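Local coordinates for hypothetical protein UNP Q5LQD5_SILPO (Silicibacter pomeroyi, PDB 2IMH), which is of unknown function and belongs to the DUF1028 family, though its name suggests a pilin-like protein, a role that remains unproven, at residues 30-42 and 49-62. Residues are numbered along the deposited sequence; the frame is centred on the assembly and turned at random.
Sequences GWVLRGDLNAGMS and PSTFWGEEVLQHLR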
loop_
_atom_site.group_PDB
_atom_site.type_symbol
_atom_site.label_atom_id
_atom_site.label_comp_id
_atom_site.label_asym_id
_atom_site.label_seq_id
_atom_site.Cartn_x
_atom_site.Cartn_y
_atom_site.Cartn_z
ATOM N N GLY A 30 -5.639 -1.404 -7.932
ATOM C CA GLY A 30 -5.271 -2.254 -9.052
ATOM C C GLY A 30 -3.985 -1.818 -9.718
ATOM O O GLY A 30 -3.162 -2.653 -10.115
ATOM N N TRP A 31 -3.790 -0.509 -9.819
ATOM C CA TRP A 31 -2.622 0.023 -10.518
ATOM C C TRP A 31 -1.377 -0.067 -9.662
ATOM O O TRP A 31 -0.307 -0.483 -10.133
ATOM C CB TRP A 31 -2.845 1.479 -10.939
ATOM C CG TRP A 31 -3.752 1.615 -12.149
ATOM C CD1 TRP A 31 -5.028 2.107 -12.172
ATOM C CD2 TRP A 31 -3.431 1.261 -13.499
ATOM N NE1 TRP A 31 -5.529 2.073 -13.471
ATOM C CE2 TRP A 31 -4.568 1.554 -14.294
ATOM C CE3 TRP A 31 -2.285 0.735 -14.120
ATOM C CZ2 TRP A 31 -4.601 1.325 -15.689
ATOM C CZ3 TRP A 31 -2.320 0.495 -15.508
ATOM C CH2 TRP A 31 -3.470 0.791 -16.273
ATOM N N VAL A 32 -1.517 0.326 -8.397
ATOM C CA VAL A 32 -0.360 0.783 -7.627
ATOM C C VAL A 32 0.208 -0.225 -6.636
ATOM O O VAL A 32 1.435 -0.395 -6.556
ATOM C CB VAL A 32 -0.682 2.084 -6.875
ATOM C CG1 VAL A 32 0.467 2.457 -5.964
ATOM C CG2 VAL A 32 -0.950 3.210 -7.872
ATOM N N LEU A 33 -0.671 -0.903 -5.898
ATOM C CA LEU A 33 -0.201 -1.598 -4.701
ATOM C C LEU A 33 -0.019 -3.079 -4.935
ATOM O O LEU A 33 -0.948 -3.743 -5.369
ATOM C CB LEU A 33 -1.169 -1.382 -3.536
ATOM C CG LEU A 33 -1.281 0.025 -2.934
ATOM C CD1 LEU A 33 -2.448 0.044 -1.923
ATOM C CD2 LEU A 33 0.037 0.492 -2.272
ATOM N N ARG A 34 1.187 -3.572 -4.628
ATOM C CA ARG A 34 1.508 -5.007 -4.673
ATOM C C ARG A 34 2.373 -5.400 -3.481
ATOM O O ARG A 34 3.060 -4.561 -2.905
ATOM C CB ARG A 34 2.232 -5.372 -5.970
ATOM C CG ARG A 34 1.378 -5.265 -7.206
ATOM C CD ARG A 34 2.218 -5.242 -8.467
ATOM N NE ARG A 34 1.339 -4.872 -9.569
ATOM C CZ ARG A 34 1.009 -3.621 -9.883
ATOM N NH1 ARG A 34 1.554 -2.582 -9.231
ATOM N NH2 ARG A 34 0.161 -3.415 -10.897
ATOM N N GLY A 35 2.368 -6.688 -3.148
ATOM C CA GLY A 35 3.135 -7.158 -2.014
ATOM C C GLY A 35 3.216 -8.663 -1.943
ATOM O O GLY A 35 2.411 -9.369 -2.551
ATOM N N ASP A 36 4.227 -9.146 -1.231
ATOM C CA ASP A 36 4.396 -10.585 -1.037
ATOM C C ASP A 36 5.223 -10.792 0.220
ATOM O O ASP A 36 6.272 -10.153 0.407
ATOM C CB ASP A 36 5.094 -11.215 -2.251
ATOM C CG ASP A 36 4.979 -12.734 -2.281
ATOM O OD1 ASP A 36 5.064 -13.383 -1.213
ATOM O OD2 ASP A 36 4.809 -13.283 -3.401
ATOM N N LEU A 37 4.720 -11.646 1.110
ATOM C CA LEU A 37 5.398 -11.934 2.361
ATOM C C LEU A 37 6.773 -12.569 2.168
ATOM O O LEU A 37 7.568 -12.635 3.123
ATOM C CB LEU A 37 4.517 -12.799 3.264
ATOM C CG LEU A 37 3.269 -12.112 3.808
ATOM C CD1 LEU A 37 2.343 -13.176 4.370
ATOM C CD2 LEU A 37 3.647 -11.098 4.895
ATOM N N ASN A 38 7.077 -12.977 0.937
ATOM C CA ASN A 38 8.406 -13.480 0.638
ATOM C C ASN A 38 9.319 -12.425 -0.007
ATOM O O ASN A 38 10.400 -12.759 -0.513
ATOM C CB ASN A 38 8.313 -14.742 -0.225
ATOM C CG ASN A 38 7.827 -14.472 -1.633
ATOM O OD1 ASN A 38 7.884 -13.347 -2.139
ATOM N ND2 ASN A 38 7.344 -15.525 -2.292
ATOM N N ALA A 39 8.896 -11.160 0.010
ATOM C CA ALA A 39 9.621 -10.124 -0.720
ATOM C C ALA A 39 9.575 -8.748 -0.035
ATOM O O ALA A 39 10.619 -8.124 0.238
ATOM C CB ALA A 39 9.063 -10.018 -2.149
ATOM N N GLY A 40 8.367 -8.270 0.235
ATOM C CA GLY A 40 8.175 -6.871 0.657
ATOM C C GLY A 40 6.991 -6.244 -0.068
ATOM O O GLY A 40 6.092 -6.966 -0.527
HETATM N N MSE A 41 6.999 -4.913 -0.179
HETATM C CA MSE A 41 5.886 -4.161 -0.768
HETATM C C MSE A 41 6.384 -3.293 -1.912
HETATM O O MSE A 41 7.541 -2.852 -1.910
HETATM C CB MSE A 41 5.264 -3.227 0.280
HETATM C CG MSE A 41 4.566 -3.911 1.446
HETATM SE SE MSE A 41 2.897 -4.835 0.969
HETATM C CE MSE A 41 1.958 -3.327 0.095
ATOM N N SER A 42 5.493 -2.998 -2.858
ATOM C CA SER A 42 5.832 -2.026 -3.894
ATOM C C SER A 42 4.650 -1.118 -4.225
ATOM O O SER A 42 3.493 -1.513 -4.080
ATOM C CB SER A 42 6.326 -2.722 -5.164
ATOM O OG SER A 42 5.320 -3.519 -5.749
ATOM N N PRO A 49 2.059 4.673 -15.510
ATOM C CA PRO A 49 2.500 3.635 -14.567
ATOM C C PRO A 49 2.774 2.295 -15.254
ATOM O O PRO A 49 2.073 1.919 -16.197
ATOM C CB PRO A 49 1.309 3.511 -13.610
ATOM C CG PRO A 49 0.118 3.939 -14.428
ATOM C CD PRO A 49 0.662 5.076 -15.271
ATOM N N SER A 50 3.794 1.586 -14.772
ATOM C CA SER A 50 4.141 0.279 -15.284
ATOM C C SER A 50 3.738 -0.802 -14.293
ATOM O O SER A 50 4.337 -0.900 -13.210
ATOM C CB SER A 50 5.656 0.179 -15.502
ATOM O OG SER A 50 6.062 -1.154 -15.807
ATOM N N THR A 51 2.759 -1.620 -14.660
ATOM C CA THR A 51 2.438 -2.788 -13.826
ATOM C C THR A 51 3.668 -3.697 -13.688
ATOM O O THR A 51 3.918 -4.280 -12.629
ATOM C CB THR A 51 1.269 -3.593 -14.405
ATOM O OG1 THR A 51 1.570 -3.965 -15.752
ATOM C CG2 THR A 51 -0.010 -2.752 -14.383
ATOM N N PHE A 52 4.468 -3.785 -14.747
ATOM C CA PHE A 52 5.692 -4.586 -14.710
ATOM C C PHE A 52 6.637 -4.174 -13.597
ATOM O O PHE A 52 7.166 -5.030 -12.873
ATOM C CB PHE A 52 6.364 -4.541 -16.072
ATOM C CG PHE A 52 5.417 -4.907 -17.178
ATOM C CD1 PHE A 52 5.073 -6.237 -17.391
ATOM C CD2 PHE A 52 4.790 -3.911 -17.932
ATOM C CE1 PHE A 52 4.161 -6.589 -18.395
ATOM C CE2 PHE A 52 3.862 -4.252 -18.928
ATOM C CZ PHE A 52 3.558 -5.588 -19.163
ATOM N N TRP A 53 6.856 -2.870 -13.461
ATOM C CA TRP A 53 7.759 -2.377 -12.435
ATOM C C TRP A 53 7.336 -2.898 -11.073
ATOM O O TRP A 53 8.174 -3.293 -10.269
ATOM C CB TRP A 53 7.692 -0.868 -12.410
ATOM C CG TRP A 53 8.595 -0.189 -13.407
ATOM C CD1 TRP A 53 9.182 -0.735 -14.512
ATOM C CD2 TRP A 53 8.942 1.188 -13.401
ATOM N NE1 TRP A 53 9.925 0.227 -15.179
ATOM C CE2 TRP A 53 9.786 1.418 -14.515
ATOM C CE3 TRP A 53 8.634 2.260 -12.548
ATOM C CZ2 TRP A 53 10.322 2.681 -14.799
ATOM C CZ3 TRP A 53 9.179 3.516 -12.825
ATOM C CH2 TRP A 53 10.024 3.707 -13.946
ATOM N N GLY A 54 6.028 -2.873 -10.816
ATOM C CA GLY A 54 5.516 -3.239 -9.480
ATOM C C GLY A 54 5.787 -4.696 -9.150
ATOM O O GLY A 54 6.088 -5.038 -8.007
ATOM N N GLU A 55 5.638 -5.556 -10.145
ATOM C CA GLU A 55 5.875 -6.988 -9.963
ATOM C C GLU A 55 7.373 -7.299 -9.944
ATOM O O GLU A 55 7.863 -8.023 -9.081
ATOM C CB GLU A 55 5.203 -7.777 -11.097
ATOM C CG GLU A 55 3.680 -7.648 -11.135
ATOM C CD GLU A 55 3.021 -8.430 -12.283
ATOM O OE1 GLU A 55 3.737 -8.887 -13.204
ATOM O OE2 GLU A 55 1.774 -8.582 -12.252
ATOM N N GLU A 56 8.106 -6.770 -10.924
ATOM C CA GLU A 56 9.519 -7.086 -11.055
ATOM C C GLU A 56 10.358 -6.635 -9.868
ATOM O O GLU A 56 11.273 -7.354 -9.439
ATOM C CB GLU A 56 10.063 -6.526 -12.374
ATOM C CG GLU A 56 9.447 -7.277 -13.535
ATOM C CD GLU A 56 9.919 -6.795 -14.898
ATOM O OE1 GLU A 56 10.934 -6.066 -14.957
ATOM O OE2 GLU A 56 9.268 -7.172 -15.905
ATOM N N VAL A 57 10.062 -5.464 -9.316
ATOM C CA VAL A 57 10.842 -4.992 -8.153
ATOM C C VAL A 57 10.735 -5.952 -6.967
ATOM O O VAL A 57 11.714 -6.137 -6.236
ATOM C CB VAL A 57 10.494 -3.527 -7.772
ATOM C CG1 VAL A 57 9.205 -3.438 -6.980
ATOM C CG2 VAL A 57 11.637 -2.860 -7.030
ATOM N N LEU A 58 9.565 -6.571 -6.794
ATOM C CA LEU A 58 9.390 -7.581 -5.733
ATOM C C LEU A 58 10.283 -8.813 -5.985
ATOM O O LEU A 58 10.894 -9.361 -5.061
ATOM C CB LEU A 58 7.926 -7.997 -5.620
ATOM C CG LEU A 58 6.979 -6.900 -5.112
ATOM C CD1 LEU A 58 5.539 -7.405 -5.103
ATOM C CD2 LEU A 58 7.353 -6.387 -3.715
ATOM N N GLN A 59 10.379 -9.235 -7.240
ATOM C CA GLN A 59 11.280 -10.335 -7.580
ATOM C C GLN A 59 12.733 -10.010 -7.244
ATOM O O GLN A 59 13.453 -10.859 -6.717
ATOM C CB GLN A 59 11.132 -10.723 -9.051
ATOM C CG GLN A 59 11.887 -12.012 -9.390
ATOM C CD GLN A 59 11.437 -13.204 -8.560
ATOM O OE1 GLN A 59 10.234 -13.451 -8.386
ATOM N NE2 GLN A 59 12.400 -13.965 -8.056
ATOM N N HIS A 60 13.169 -8.777 -7.516
ATOM C CA HIS A 60 14.542 -8.413 -7.165
ATOM C C HIS A 60 14.781 -8.473 -5.660
ATOM O O HIS A 60 15.855 -8.869 -5.225
ATOM C CB HIS A 60 14.930 -7.052 -7.727
ATOM C CG HIS A 60 15.092 -7.052 -9.215
ATOM N ND1 HIS A 60 16.274 -7.402 -9.833
ATOM C CD2 HIS A 60 14.214 -6.781 -10.208
ATOM C CE1 HIS A 60 16.121 -7.322 -11.145
ATOM N NE2 HIS A 60 14.882 -6.944 -11.400
ATOM N N LEU A 61 13.799 -8.044 -4.879
ATOM C CA LEU A 61 13.860 -8.177 -3.417
ATOM C C LEU A 61 13.932 -9.644 -2.967
ATOM O O LEU A 61 14.714 -9.977 -2.064
ATOM C CB LEU A 61 12.651 -7.508 -2.774
ATOM C CG LEU A 61 12.607 -5.977 -2.805
ATOM C CD1 LEU A 61 11.263 -5.455 -2.219
ATOM C CD2 LEU A 61 13.808 -5.322 -2.116
ATOM N N ARG A 62 13.103 -10.503 -3.569
ATOM C CA ARG A 62 13.103 -11.928 -3.212
ATOM C C ARG A 62 14.486 -12.496 -3.442
ATOM O O ARG A 62 14.931 -13.344 -2.696
ATOM C CB ARG A 62 12.160 -12.747 -4.086
ATOM C CG ARG A 62 10.708 -12.478 -3.894
ATOM C CD ARG A 62 9.851 -13.444 -4.695
ATOM N NE ARG A 62 8.469 -12.988 -4.585
ATOM C CZ ARG A 62 7.819 -12.290 -5.506
ATOM N NH1 ARG A 62 6.569 -11.907 -5.266
ATOM N NH2 ARG A 62 8.394 -11.990 -6.666
HETATM O O HOH W 1 0.480 -7.531 -10.130
#
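Helix 51-62 runs along the hairpin that brings Ala-39 to Arg-62, its axis 8.5 Å from that of strand 33-36 at 22° and nearly antiparallel to strand 40-42. At the turn, where Ala-39 and Gly-40 face Asp-36 in a classic beta bulge, Arg-62 ties down the loop: its NH1 forms a salt bridge with Asp-36 OD2 (2.9 Å), met from above the carboxylate plane, while NE donates to Asn-38 OD1 within the guanidinium plane, at a doubtfully short 2.5 Å. Ala-39 CB sits over a guanidinium face, 3.4 Å from Arg-62 CG. A leucine in place of Arg-62 would probably leave the Asp-36 carboxylate without its cationic mate. Midway, Leu-58 puts CD1 against Gly-35 N (3.8 Å) and CD2 against Gly-40 O, and Ser-42 OG, held between backbone N and carbonyl carbon (chi1 64°), donates to Gly-54 O at 2.8 Å. Arg-34 lays its guanidinium over Thr-51 O; NH1 and NH2 both grip Trp-31 O from one face, and a water links NE to Glu-55 OE2. The hairpin edges a four-stranded antiparallel sheet; in the same sheet, Val-57 touches Leu-86 and Ala-88 of the adjoining strand 85-90, while Trp-53 and His-60 meet helix 67-76.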